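Local coordinates for protein putative alpha/beta hydrolase (Desulfitobacterium hafniense, PDB 4RPC) that is a putative hydrolase of the alpha/beta hydrolase family, its substrate unknown, probably working through a serine nucleophile, at residues 25-30 / 100-105; 94-99 / 120-125; 128-133 / 189-194. One frame throughout, in Å; residues are numbered along the deposited sequence.

Interaction 1: 25-30 / 100-105; sequences LLIHGA and SVAVEM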
ATOM      1  N   LEU A  25       0.790  11.051   3.144  1.00 19.54           N
ATOM      2  CA  LEU A  25       0.969   9.771   3.890  1.00 19.66           C
ATOM      3  C   LEU A  25       1.383   8.661   2.954  1.00 17.85           C
ATOM      4  O   LEU A  25       0.730   8.451   1.955  1.00 17.39           O
ATOM      5  CB  LEU A  25      -0.382   9.339   4.498  1.00 21.88           C
ATOM      6  CG  LEU A  25      -0.624   9.092   5.959  1.00 24.60           C
ATOM      7  CD1 LEU A  25      -1.968   8.402   6.106  1.00 25.71           C
ATOM      8  CD2 LEU A  25       0.430   8.285   6.681  1.00 25.53           C
ATOM      9  N   LEU A  26       2.410   7.912   3.307  1.00 17.28           N
ATOM     10  CA  LEU A  26       2.903   6.845   2.502  1.00 18.32           C
ATOM     11  C   LEU A  26       2.843   5.559   3.285  1.00 17.78           C
ATOM     12  O   LEU A  26       3.562   5.427   4.322  1.00 18.38           O
ATOM     13  CB  LEU A  26       4.350   7.110   2.125  1.00 19.27           C
ATOM     14  CG  LEU A  26       4.628   8.428   1.452  1.00 20.74           C
ATOM     15  CD1 LEU A  26       6.133   8.618   1.355  1.00 22.22           C
ATOM     16  CD2 LEU A  26       4.033   8.458   0.071  1.00 21.42           C
ATOM     17  N   ILE A  27       2.002   4.621   2.801  1.00 16.79           N
ATOM     18  CA  ILE A  27       1.690   3.361   3.527  1.00 16.22           C
ATOM     19  C   ILE A  27       2.167   2.184   2.759  1.00 16.10           C
ATOM     20  O   ILE A  27       1.690   1.910   1.661  1.00 15.81           O
ATOM     21  CB  ILE A  27       0.190   3.207   3.856  1.00 17.53           C
ATOM     22  CG1 ILE A  27      -0.397   4.490   4.436  1.00 18.29           C
ATOM     23  CG2 ILE A  27      -0.028   2.058   4.836  1.00 18.21           C
ATOM     24  CD1 ILE A  27      -1.907   4.450   4.704  1.00 19.32           C
ATOM     25  N   HIS A  28       3.159   1.501   3.321  1.00 17.46           N
ATOM     26  CA  HIS A  28       3.774   0.341   2.709  1.00 18.13           C
ATOM     27  C   HIS A  28       2.922  -0.918   2.796  1.00 17.97           C
ATOM     28  O   HIS A  28       1.882  -0.938   3.451  1.00 17.86           O
ATOM     29  CB  HIS A  28       5.161   0.095   3.301  1.00 19.79           C
ATOM     30  CG  HIS A  28       5.170  -0.439   4.714  1.00 18.96           C
ATOM     31  ND1 HIS A  28       4.966  -1.767   4.995  1.00 19.36           N
ATOM     32  CD2 HIS A  28       5.496   0.141   5.892  1.00 20.48           C
ATOM     33  CE1 HIS A  28       5.056  -1.970   6.299  1.00 19.84           C
ATOM     34  NE2 HIS A  28       5.383  -0.835   6.871  1.00 20.88           N
ATOM     35  N   GLY A  29       3.330  -1.954   2.084  1.00 18.03           N
ATOM     36  CA  GLY A  29       2.552  -3.198   2.050  1.00 18.38           C
ATOM     37  C   GLY A  29       3.099  -4.295   2.963  1.00 18.43           C
ATOM     38  O   GLY A  29       4.131  -4.128   3.650  1.00 17.58           O
ATOM     39  N   ALA A  30       2.362  -5.396   3.010  1.00 18.50           N
ATOM     40  CA  ALA A  30       2.785  -6.569   3.762  1.00 18.73           C
ATOM     41  C   ALA A  30       4.172  -7.034   3.331  1.00 19.70           C
ATOM     42  O   ALA A  30       4.437  -7.233   2.169  1.00 19.16           O
ATOM     43  CB  ALA A  30       1.796  -7.706   3.549  1.00 19.20           C
ATOM     44  N   SER A 100      -5.271  -0.673   1.074  1.00 17.62           N
ATOM     45  CA  SER A 100      -6.489  -1.006   1.806  1.00 18.13           C
ATOM     46  C   SER A 100      -6.543  -0.173   3.052  1.00 16.95           C
ATOM     47  O   SER A 100      -7.593   0.310   3.395  1.00 19.14           O
ATOM     48  CB  SER A 100      -6.546  -2.494   2.200  1.00 18.38           C
ATOM     49  OG  SER A 100      -6.565  -3.256   1.062  1.00 19.07           O
ATOM     50  N   VAL A 101      -5.423   0.007   3.708  1.00 16.27           N
ATOM     51  CA  VAL A 101      -5.353   0.907   4.877  1.00 16.29           C
ATOM     52  C   VAL A 101      -5.718   2.377   4.455  1.00 16.87           C
ATOM     53  O   VAL A 101      -6.439   3.088   5.163  1.00 17.10           O
ATOM     54  CB  VAL A 101      -3.992   0.866   5.522  1.00 16.12           C
ATOM     55  CG1 VAL A 101      -3.896   1.890   6.667  1.00 16.02           C
ATOM     56  CG2 VAL A 101      -3.690  -0.527   6.041  1.00 16.66           C
ATOM     57  N   ALA A 102      -5.237   2.811   3.302  1.00 16.75           N
ATOM     58  CA  ALA A 102      -5.541   4.168   2.820  1.00 17.58           C
ATOM     59  C   ALA A 102      -7.058   4.332   2.617  1.00 18.64           C
ATOM     60  O   ALA A 102      -7.631   5.287   3.081  1.00 19.14           O
ATOM     61  CB  ALA A 102      -4.828   4.427   1.516  1.00 18.39           C
ATOM     62  N   VAL A 103      -7.697   3.361   1.945  1.00 19.82           N
ATOM     63  CA  VAL A 103      -9.110   3.439   1.670  1.00 20.55           C
ATOM     64  C   VAL A 103      -9.868   3.472   2.962  1.00 20.17           C
ATOM     65  O   VAL A 103     -10.755   4.281   3.168  1.00 19.50           O
ATOM     66  CB  VAL A 103      -9.572   2.269   0.782  1.00 22.49           C
ATOM     67  CG1 VAL A 103     -11.088   2.261   0.619  1.00 25.22           C
ATOM     68  CG2 VAL A 103      -8.942   2.388  -0.578  1.00 22.10           C
ATOM     69  N   GLU A 104      -9.506   2.579   3.863  1.00 20.94           N
ATOM     70  CA  GLU A 104     -10.164   2.541   5.174  1.00 22.75           C
ATOM     71  C   GLU A 104     -10.043   3.858   5.917  1.00 24.40           C
ATOM     72  O   GLU A 104     -10.972   4.282   6.652  1.00 25.66           O
ATOM     73  CB  GLU A 104      -9.578   1.429   6.021  1.00 21.61           C
ATOM     74  CG  GLU A 104     -10.153   1.270   7.395  1.00 22.62           C
ATOM     75  CD  GLU A 104     -11.553   0.769   7.397  1.00 25.38           C
ATOM     76  OE1 GLU A 104     -12.013   0.191   6.382  1.00 28.23           O
ATOM     77  OE2 GLU A 104     -12.205   0.977   8.431  1.00 27.42           O
HETATM   78  N   MSE A 105      -8.896   4.489   5.811  1.00 25.57           N
HETATM   79  CA  MSE A 105      -8.776   5.835   6.403  1.00 28.43           C
HETATM   80  C   MSE A 105      -9.713   6.842   5.767  1.00 26.73           C
HETATM   81  O   MSE A 105     -10.255   7.674   6.451  1.00 26.10           O
HETATM   82  CB  MSE A 105      -7.332   6.302   6.353  1.00 30.61           C
HETATM   83  CG  MSE A 105      -6.666   5.584   7.541  1.00 39.53           C
HETATM   84 SE   MSE A 105      -4.810   6.116   7.424  0.80 47.98          SE
HETATM   85  CE  MSE A 105      -5.208   7.791   8.418  1.00 46.69           C
TER
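In I27 the first torsion sets CG1 anti to the carbonyl carbon (chi1 -46°), and an extended second one (chi2 176°) carries CD1 to helix 97-108, where V101, A102 and M105 receive it. This is the core of an alpha/beta hydrolase fold: strand 23-27 is an inner strand of the central sheet, and helix 97-108 follows the turn that fits a nucleophile elbow. Segments 25-27 and 100-105 have axes 9.3 Å apart, their N-to-C directions 136° from one another. Just past the strand comes an HG pair, which in relatives often lies near the oxyanion hole.

The branched I27 suits a strand, and its two arms do different work. CD1 lies 3.8 Å from CG1 of V101, the methyl that stands anti to its own backbone N, while CG2 of I27 comes within 4.2 Å of V101 CB, so the two side chains meet at a slant through both branches. The same CD1 sits 4.0 Å from the backbone N of A102. A102 offers only a methyl, CB at 4.3 Å from I27 CD1, and so leaves room for the longer isoleucine to reach the helix backbone.

I92 of the neighbouring strand touches L25, I27 and A102. One turn on from V101, a long, flexible, apolar chain fits at M105, present as selenomethionine, since it also leans on L77 and L81 of helix 70-83. M105 meets L25 tip to tip, with SE 3.9 Å from L25 CD1. Its chain bends at the third torsion, bringing CE to 4.0 Å from the same CD1.

Interaction 2: 94-99 / 120-125; sequences GVSLGA and GGQYEG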
ATOM      1  N   GLY A  94      -0.742   4.312  -1.070  1.00 17.17           N
ATOM      2  CA  GLY A  94      -0.616   3.055  -0.412  1.00 17.31           C
ATOM      3  C   GLY A  94      -0.367   1.983  -1.407  1.00 18.28           C
ATOM      4  O   GLY A  94      -1.004   1.942  -2.475  1.00 18.45           O
ATOM      5  N   VAL A  95       0.595   1.129  -1.087  1.00 19.21           N
ATOM      6  CA  VAL A  95       0.926   0.041  -1.973  1.00 19.82           C
ATOM      7  C   VAL A  95       0.472  -1.238  -1.331  1.00 19.53           C
ATOM      8  O   VAL A  95       0.765  -1.506  -0.167  1.00 17.39           O
ATOM      9  CB  VAL A  95       2.434   0.001  -2.354  1.00 20.14           C
ATOM     10  CG1 VAL A  95       3.309  -0.196  -1.133  1.00 19.38           C
ATOM     11  CG2 VAL A  95       2.693  -1.126  -3.371  1.00 20.34           C
ATOM     12  N   SER A  96      -0.281  -2.007  -2.105  1.00 21.21           N
ATOM     13  CA  SER A  96      -0.759  -3.325  -1.729  1.00 23.86           C
ATOM     14  C   SER A  96      -1.658  -3.236  -0.506  1.00 22.14           C
ATOM     15  O   SER A  96      -2.638  -2.486  -0.518  1.00 22.43           O
ATOM     16  CB  SER A  96       0.463  -4.255  -1.525  1.00 27.75           C
ATOM     17  OG  SER A  96       0.098  -5.615  -1.778  1.00 34.09           O
ATOM     18  N   LEU A  97      -1.363  -3.981   0.549  1.00 20.96           N
ATOM     19  CA  LEU A  97      -2.128  -3.808   1.774  1.00 19.99           C
ATOM     20  C   LEU A  97      -2.244  -2.346   2.185  1.00 18.49           C
ATOM     21  O   LEU A  97      -3.251  -1.944   2.746  1.00 16.59           O
ATOM     22  CB  LEU A  97      -1.441  -4.516   2.898  1.00 19.96           C
ATOM     23  CG  LEU A  97      -2.061  -4.398   4.277  1.00 19.80           C
ATOM     24  CD1 LEU A  97      -3.506  -4.830   4.281  1.00 20.60           C
ATOM     25  CD2 LEU A  97      -1.207  -5.261   5.227  1.00 20.21           C
ATOM     26  N   GLY A  98      -1.207  -1.572   1.906  1.00 16.33           N
ATOM     27  CA  GLY A  98      -1.199  -0.209   2.305  1.00 15.69           C
ATOM     28  C   GLY A  98      -2.305   0.560   1.592  1.00 16.06           C
ATOM     29  O   GLY A  98      -2.757   1.556   2.116  1.00 14.76           O
ATOM     30  N   ALA A  99      -2.745   0.090   0.415  1.00 16.55           N
ATOM     31  CA  ALA A  99      -3.842   0.762  -0.288  1.00 17.52           C
ATOM     32  C   ALA A  99      -5.163   0.496   0.436  1.00 17.62           C
ATOM     33  O   ALA A  99      -6.087   1.288   0.369  1.00 17.22           O
ATOM     34  CB  ALA A  99      -3.948   0.260  -1.720  1.00 18.42           C
ATOM     35  N   GLY A 120      -1.858  -1.261  -6.652  1.00 27.28           N
ATOM     36  CA  GLY A 120      -1.948  -2.702  -6.402  1.00 27.46           C
ATOM     37  C   GLY A 120      -2.793  -3.144  -5.220  1.00 27.75           C
ATOM     38  O   GLY A 120      -2.487  -4.138  -4.531  1.00 27.75           O
ATOM     39  N   GLY A 121      -3.895  -2.450  -5.039  1.00 26.82           N
ATOM     40  CA  GLY A 121      -4.857  -2.765  -4.023  1.00 27.07           C
ATOM     41  C   GLY A 121      -5.669  -3.962  -4.418  1.00 29.59           C
ATOM     42  O   GLY A 121      -5.897  -4.197  -5.619  1.00 30.31           O
ATOM     43  N   GLN A 122      -6.074  -4.714  -3.400  1.00 29.72           N
ATOM     44  CA  GLN A 122      -6.805  -5.961  -3.539  1.00 33.22           C
ATOM     45  C   GLN A 122      -7.861  -5.844  -2.439  1.00 30.87           C
ATOM     46  O   GLN A 122      -7.509  -5.624  -1.311  1.00 27.39           O
ATOM     47  CB  GLN A 122      -5.839  -7.185  -3.358  1.00 39.08           C
ATOM     48  CG  GLN A 122      -5.183  -7.449  -1.947  1.00 45.62           C
ATOM     49  CD  GLN A 122      -3.819  -6.690  -1.575  1.00 49.59           C
ATOM     50  OE1 GLN A 122      -3.542  -6.428  -0.364  1.00 42.62           O
ATOM     51  NE2 GLN A 122      -2.969  -6.358  -2.605  1.00 49.53           N
ATOM     52  N   TYR A 123      -9.153  -5.878  -2.773  1.00 32.81           N
ATOM     53  CA  TYR A 123     -10.197  -5.523  -1.780  1.00 34.06           C
ATOM     54  C   TYR A 123     -11.363  -6.500  -1.700  1.00 37.78           C
ATOM     55  O   TYR A 123     -12.416  -6.182  -1.138  1.00 39.92           O
ATOM     56  CB  TYR A 123     -10.764  -4.131  -2.050  1.00 33.58           C
ATOM     57  CG  TYR A 123      -9.741  -3.092  -2.419  1.00 31.94           C
ATOM     58  CD1 TYR A 123      -9.090  -2.304  -1.428  1.00 30.35           C
ATOM     59  CD2 TYR A 123      -9.427  -2.870  -3.744  1.00 32.29           C
ATOM     60  CE1 TYR A 123      -8.150  -1.336  -1.769  1.00 27.46           C
ATOM     61  CE2 TYR A 123      -8.458  -1.928  -4.079  1.00 32.05           C
ATOM     62  CZ  TYR A 123      -7.837  -1.163  -3.084  1.00 29.05           C
ATOM     63  OH  TYR A 123      -6.911  -0.227  -3.483  1.00 29.44           O
ATOM     64  N   GLU A 124     -11.154  -7.695  -2.197  1.00 39.91           N
ATOM     65  CA  GLU A 124     -12.243  -8.663  -2.364  1.00 46.26           C
ATOM     66  C   GLU A 124     -12.825  -9.163  -1.018  1.00 45.87           C
ATOM     67  O   GLU A 124     -14.056  -9.095  -0.761  1.00 47.40           O
ATOM     68  CB  GLU A 124     -11.719  -9.836  -3.183  1.00 50.78           C
ATOM     69  CG  GLU A 124     -12.726 -10.934  -3.434  1.00 60.79           C
ATOM     70  CD  GLU A 124     -13.827 -10.480  -4.373  1.00 68.05           C
ATOM     71  OE1 GLU A 124     -13.589 -10.421  -5.611  1.00 73.06           O
ATOM     72  OE2 GLU A 124     -14.922 -10.167  -3.866  1.00 71.44           O
ATOM     73  N   GLY A 125     -11.957  -9.693  -0.178  1.00 29.52           N
ATOM     74  CA  GLY A 125     -12.370 -10.296   1.056  1.00 29.71           C
ATOM     75  C   GLY A 125     -12.580 -11.788   0.929  1.00 28.76           C
ATOM     76  O   GLY A 125     -13.619 -12.219   0.558  1.00 28.86           O
TER
HETATM   77  O   HOH W   1      -5.061  -3.574  -0.849  1.00 22.47           O
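Q122 folds its carboxamide back onto S96, the probable nucleophile at the tip of a GxSxG nucleophile elbow. CG of Q122 lies between the backbone N and the carbonyl carbon (chi1 67°), and the chain bends at the second torsion (chi2 -86°). NE2 then donates to S96 OG at 3.3 Å, fairly straight at 159°, with OG near the amide plane. OE1 rests 3.4 Å from L97 N, at an angle too poor for a hydrogen bond. S96 keeps OG anti to its backbone N, and a weak hydrogen bond joins that oxygen to H241 NE2, in line with a Ser-His-Glu triad.

The positive phi of S96 fits the strained strand-to-helix turn of such an elbow, and the flanking G94 and G98 suit it because a CB on either would strike a carbonyl oxygen. A water bridges the segments, donating to S96 O at 2.7 Å and accepting from Q122 N. An alanine in place of Q122 would probably leave S96 OG without its amide donor and open a gap beside L97.

The small A99 lets the loop come close: its CB is 3.9 Å from G121 CA and 3.5 Å from Y123 OH. A side chain on G121 would collide with that hydroxyl. The Y123 ring turns its edge to the helix, CE1 4.0 Å from A99 O, which lies in the ring plane.

Interaction 3: 128-133 / 189-194; sequences EMTEQY and AYRYDL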
ATOM      1  N   GLU A 128     -13.166 -17.538   4.374  1.00 32.18           N
ATOM      2  CA  GLU A 128     -12.384 -18.657   4.917  1.00 34.72           C
ATOM      3  C   GLU A 128     -11.218 -19.148   4.037  1.00 33.47           C
ATOM      4  O   GLU A 128     -10.413 -19.894   4.550  1.00 33.98           O
ATOM      5  CB  GLU A 128     -13.275 -19.827   5.347  1.00 38.09           C
ATOM      6  CG  GLU A 128     -14.100 -19.551   6.610  1.00 41.86           C
ATOM      7  CD  GLU A 128     -13.258 -19.468   7.889  1.00 44.18           C
ATOM      8  OE1 GLU A 128     -12.504 -20.419   8.222  1.00 45.66           O
ATOM      9  OE2 GLU A 128     -13.370 -18.443   8.585  1.00 46.58           O
HETATM   10  N   MSE A 129     -11.079 -18.703   2.770  1.00 31.31           N
HETATM   11  CA  MSE A 129      -9.849 -18.960   1.991  1.00 29.41           C
HETATM   12  C   MSE A 129      -8.661 -18.076   2.429  1.00 26.53           C
HETATM   13  O   MSE A 129      -7.498 -18.273   1.991  1.00 25.30           O
HETATM   14  CB  MSE A 129      -9.994 -18.654   0.492  1.00 31.62           C
HETATM   15  CG  MSE A 129     -11.079 -19.264  -0.382  1.00 36.46           C
HETATM   16 SE   MSE A 129     -10.915 -21.231  -0.600  0.74 46.00          SE
HETATM   17  CE  MSE A 129      -8.970 -21.161  -0.726  1.00 31.67           C
ATOM     18  N   THR A 130      -8.923 -17.058   3.243  1.00 25.42           N
ATOM     19  CA  THR A 130      -7.894 -16.097   3.688  1.00 22.68           C
ATOM     20  C   THR A 130      -6.652 -16.813   4.210  1.00 22.08           C
ATOM     21  O   THR A 130      -5.545 -16.459   3.837  1.00 20.25           O
ATOM     22  CB  THR A 130      -8.411 -15.192   4.791  1.00 21.84           C
ATOM     23  OG1 THR A 130      -9.484 -14.413   4.320  1.00 21.83           O
ATOM     24  CG2 THR A 130      -7.358 -14.240   5.264  1.00 21.42           C
ATOM     25  N   GLU A 131      -6.833 -17.821   5.049  1.00 22.70           N
ATOM     26  CA  GLU A 131      -5.701 -18.571   5.686  1.00 23.88           C
ATOM     27  C   GLU A 131      -4.798 -19.236   4.655  1.00 22.59           C
ATOM     28  O   GLU A 131      -3.564 -19.159   4.708  1.00 21.43           O
ATOM     29  CB  GLU A 131      -6.220 -19.630   6.715  1.00 27.44           C
ATOM     30  CG  GLU A 131      -5.122 -20.423   7.500  1.00 30.15           C
ATOM     31  CD  GLU A 131      -4.282 -19.549   8.474  1.00 35.00           C
ATOM     32  OE1 GLU A 131      -4.863 -18.613   9.110  1.00 36.07           O
ATOM     33  OE2 GLU A 131      -3.039 -19.790   8.644  1.00 39.51           O
ATOM     34  N   GLN A 132      -5.400 -19.891   3.700  1.00 23.33           N
ATOM     35  CA  GLN A 132      -4.607 -20.652   2.783  1.00 24.65           C
ATOM     36  C   GLN A 132      -3.819 -19.784   1.784  1.00 23.58           C
ATOM     37  O   GLN A 132      -2.640 -20.068   1.515  1.00 23.12           O
ATOM     38  CB  GLN A 132      -5.478 -21.656   2.099  1.00 27.98           C
ATOM     39  CG  GLN A 132      -5.831 -22.852   2.978  1.00 31.04           C
ATOM     40  CD  GLN A 132      -6.735 -23.774   2.198  1.00 35.01           C
ATOM     41  OE1 GLN A 132      -6.252 -24.671   1.509  1.00 37.42           O
ATOM     42  NE2 GLN A 132      -8.043 -23.476   2.190  1.00 36.36           N
ATOM     43  N   TYR A 133      -4.430 -18.697   1.336  1.00 21.79           N
ATOM     44  CA  TYR A 133      -3.730 -17.714   0.525  1.00 22.28           C
ATOM     45  C   TYR A 133      -2.696 -16.997   1.305  1.00 21.10           C
ATOM     46  O   TYR A 133      -1.647 -16.801   0.779  1.00 21.97           O
ATOM     47  CB  TYR A 133      -4.669 -16.658  -0.005  1.00 22.62           C
ATOM     48  CG  TYR A 133      -5.336 -17.057  -1.245  1.00 24.23           C
ATOM     49  CD1 TYR A 133      -6.098 -18.225  -1.305  1.00 25.46           C
ATOM     50  CD2 TYR A 133      -5.221 -16.271  -2.392  1.00 25.45           C
ATOM     51  CE1 TYR A 133      -6.710 -18.594  -2.466  1.00 26.80           C
ATOM     52  CE2 TYR A 133      -5.831 -16.630  -3.552  1.00 26.32           C
ATOM     53  CZ  TYR A 133      -6.592 -17.779  -3.586  1.00 28.52           C
ATOM     54  OH  TYR A 133      -7.222 -18.154  -4.774  1.00 32.79           O
ATOM     55  N   ALA A 189      -4.757  -8.312   5.121  1.00 20.65           N
ATOM     56  CA  ALA A 189      -4.949  -7.962   3.711  1.00 20.15           C
ATOM     57  C   ALA A 189      -6.058  -8.768   3.028  1.00 20.98           C
ATOM     58  O   ALA A 189      -6.986  -8.191   2.488  1.00 20.52           O
ATOM     59  CB  ALA A 189      -3.671  -8.114   2.961  1.00 20.81           C
ATOM     60  N   TYR A 190      -5.991 -10.099   3.110  1.00 20.95           N
ATOM     61  CA  TYR A 190      -6.929 -10.968   2.451  1.00 22.72           C
ATOM     62  C   TYR A 190      -8.323 -10.999   3.072  1.00 22.82           C
ATOM     63  O   TYR A 190      -9.243 -11.286   2.392  1.00 23.96           O
ATOM     64  CB  TYR A 190      -6.361 -12.404   2.370  1.00 23.62           C
ATOM     65  CG  TYR A 190      -5.311 -12.523   1.316  1.00 25.28           C
ATOM     66  CD1 TYR A 190      -5.546 -12.063   0.025  1.00 26.88           C
ATOM     67  CD2 TYR A 190      -4.101 -13.092   1.589  1.00 26.14           C
ATOM     68  CE1 TYR A 190      -4.574 -12.160  -0.963  1.00 30.50           C
ATOM     69  CE2 TYR A 190      -3.110 -13.179   0.630  1.00 28.78           C
ATOM     70  CZ  TYR A 190      -3.345 -12.718  -0.639  1.00 31.45           C
ATOM     71  OH  TYR A 190      -2.402 -12.852  -1.605  1.00 38.48           O
ATOM     72  N   ARG A 191      -8.466 -10.711   4.356  1.00 23.25           N
ATOM     73  CA  ARG A 191      -9.758 -10.637   5.026  1.00 24.75           C
ATOM     74  C   ARG A 191     -10.557  -9.389   4.673  1.00 23.79           C
ATOM     75  O   ARG A 191     -11.774  -9.442   4.625  1.00 22.48           O
ATOM     76  CB  ARG A 191      -9.556 -10.634   6.546  1.00 27.52           C
ATOM     77  CG  ARG A 191     -10.796 -10.903   7.347  1.00 31.41           C
ATOM     78  CD  ARG A 191     -11.003 -12.363   7.648  1.00 36.42           C
ATOM     79  NE  ARG A 191      -9.828 -12.958   8.289  1.00 38.77           N
ATOM     80  CZ  ARG A 191      -9.639 -14.275   8.438  1.00 39.37           C
ATOM     81  NH1 ARG A 191     -10.565 -15.142   7.998  1.00 36.69           N
ATOM     82  NH2 ARG A 191      -8.487 -14.723   9.020  1.00 40.50           N
ATOM     83  N   TYR A 192      -9.882  -8.253   4.450  1.00 23.81           N
ATOM     84  CA  TYR A 192     -10.591  -6.967   4.240  1.00 23.35           C
ATOM     85  C   TYR A 192     -11.650  -7.084   3.155  1.00 24.19           C
ATOM     86  O   TYR A 192     -11.389  -7.480   2.027  1.00 26.34           O
ATOM     87  CB  TYR A 192      -9.606  -5.875   3.895  1.00 22.74           C
ATOM     88  CG  TYR A 192     -10.157  -4.452   3.939  1.00 23.29           C
ATOM     89  CD1 TYR A 192     -10.701  -3.934   5.099  1.00 23.61           C
ATOM     90  CD2 TYR A 192     -10.088  -3.634   2.854  1.00 21.54           C
ATOM     91  CE1 TYR A 192     -11.177  -2.630   5.136  1.00 24.72           C
ATOM     92  CE2 TYR A 192     -10.581  -2.347   2.873  1.00 22.58           C
ATOM     93  CZ  TYR A 192     -11.107  -1.820   4.016  1.00 23.80           C
ATOM     94  OH  TYR A 192     -11.605  -0.496   4.045  1.00 24.26           O
ATOM     95  N   ASP A 193     -12.861  -6.736   3.485  1.00 25.90           N
ATOM     96  CA  ASP A 193     -13.929  -6.783   2.505  1.00 27.67           C
ATOM     97  C   ASP A 193     -14.551  -5.395   2.321  1.00 28.48           C
ATOM     98  O   ASP A 193     -15.371  -4.948   3.120  1.00 30.27           O
ATOM     99  CB  ASP A 193     -14.920  -7.837   2.973  1.00 30.33           C
ATOM    100  CG  ASP A 193     -16.066  -8.078   2.006  1.00 33.16           C
ATOM    101  OD1 ASP A 193     -16.122  -7.505   0.912  1.00 35.56           O
ATOM    102  OD2 ASP A 193     -16.958  -8.832   2.410  1.00 37.29           O
ATOM    103  N   LEU A 194     -14.132  -4.707   1.272  1.00 28.70           N
ATOM    104  CA  LEU A 194     -14.546  -3.317   1.037  1.00 29.90           C
ATOM    105  C   LEU A 194     -15.995  -3.196   0.534  1.00 32.43           C
ATOM    106  O   LEU A 194     -16.704  -2.321   0.949  1.00 31.24           O
ATOM    107  CB  LEU A 194     -13.618  -2.673   0.018  1.00 29.26           C
ATOM    108  CG  LEU A 194     -13.924  -1.254  -0.423  1.00 29.38           C
ATOM    109  CD1 LEU A 194     -13.983  -0.393   0.808  1.00 28.85           C
ATOM    110  CD2 LEU A 194     -12.876  -0.784  -1.410  1.00 29.30           C
TER
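T130, packed between Y190 and R191, hydrogen-bonds through OG1 to the carbonyl oxygen of G127, just before the segment. A chi1 of -63° sets OG1 anti to the carbonyl carbon, where it meets G127 O, and leaves CG2 anti to the backbone N for the apolar half of the contact. This methyl is 3.6 Å from Y190 CB, and it also lies over the centre of the R191 guanidinium, 3.9 Å from CZ. Threonine suits the place by joining a polar branch to a methyl small enough to fit beneath that flat group, which the bent arginine chain folds across it. Helices 130-145 and 179-191 belong to the helical insertion between strands 112-119 and 204-210, the place of the cap in many alpha/beta hydrolases, and this contact brings the start of one to the end of the other.

Y133, one turn beyond T130, turns its edge toward the face of Y190 in a T-shaped pair, ring centroids 5.8 Å apart and planes at 75°. Its CB makes a CH-pi contact over the face of Y190, 4.1 Å from the centroid. E128 OE2 stays 4.4 Å from R191 NH1, beyond a salt bridge though probably still mildly attractive.

From the N terminus, interaction 1 opens on strand 23-27 and interaction 2 on the turn at 94-99. Interaction 1 then closes at 100-105 and interaction 2 at 120-125, so the two cross, sharing helix 97-108 and neighbouring strands; I27 O and V95 N probably hydrogen-bond between them. Interaction 3 follows in series, closing the helical loop from 128-133 to 189-194. It is still joined to both others: Y192 OH reaches E104 OE1 beside interaction 1, and A189 packs on L97 and Q122 of interaction 2. Together they tie the central sheet to the helix behind the probable nucleophile, and that region to the helical insertion.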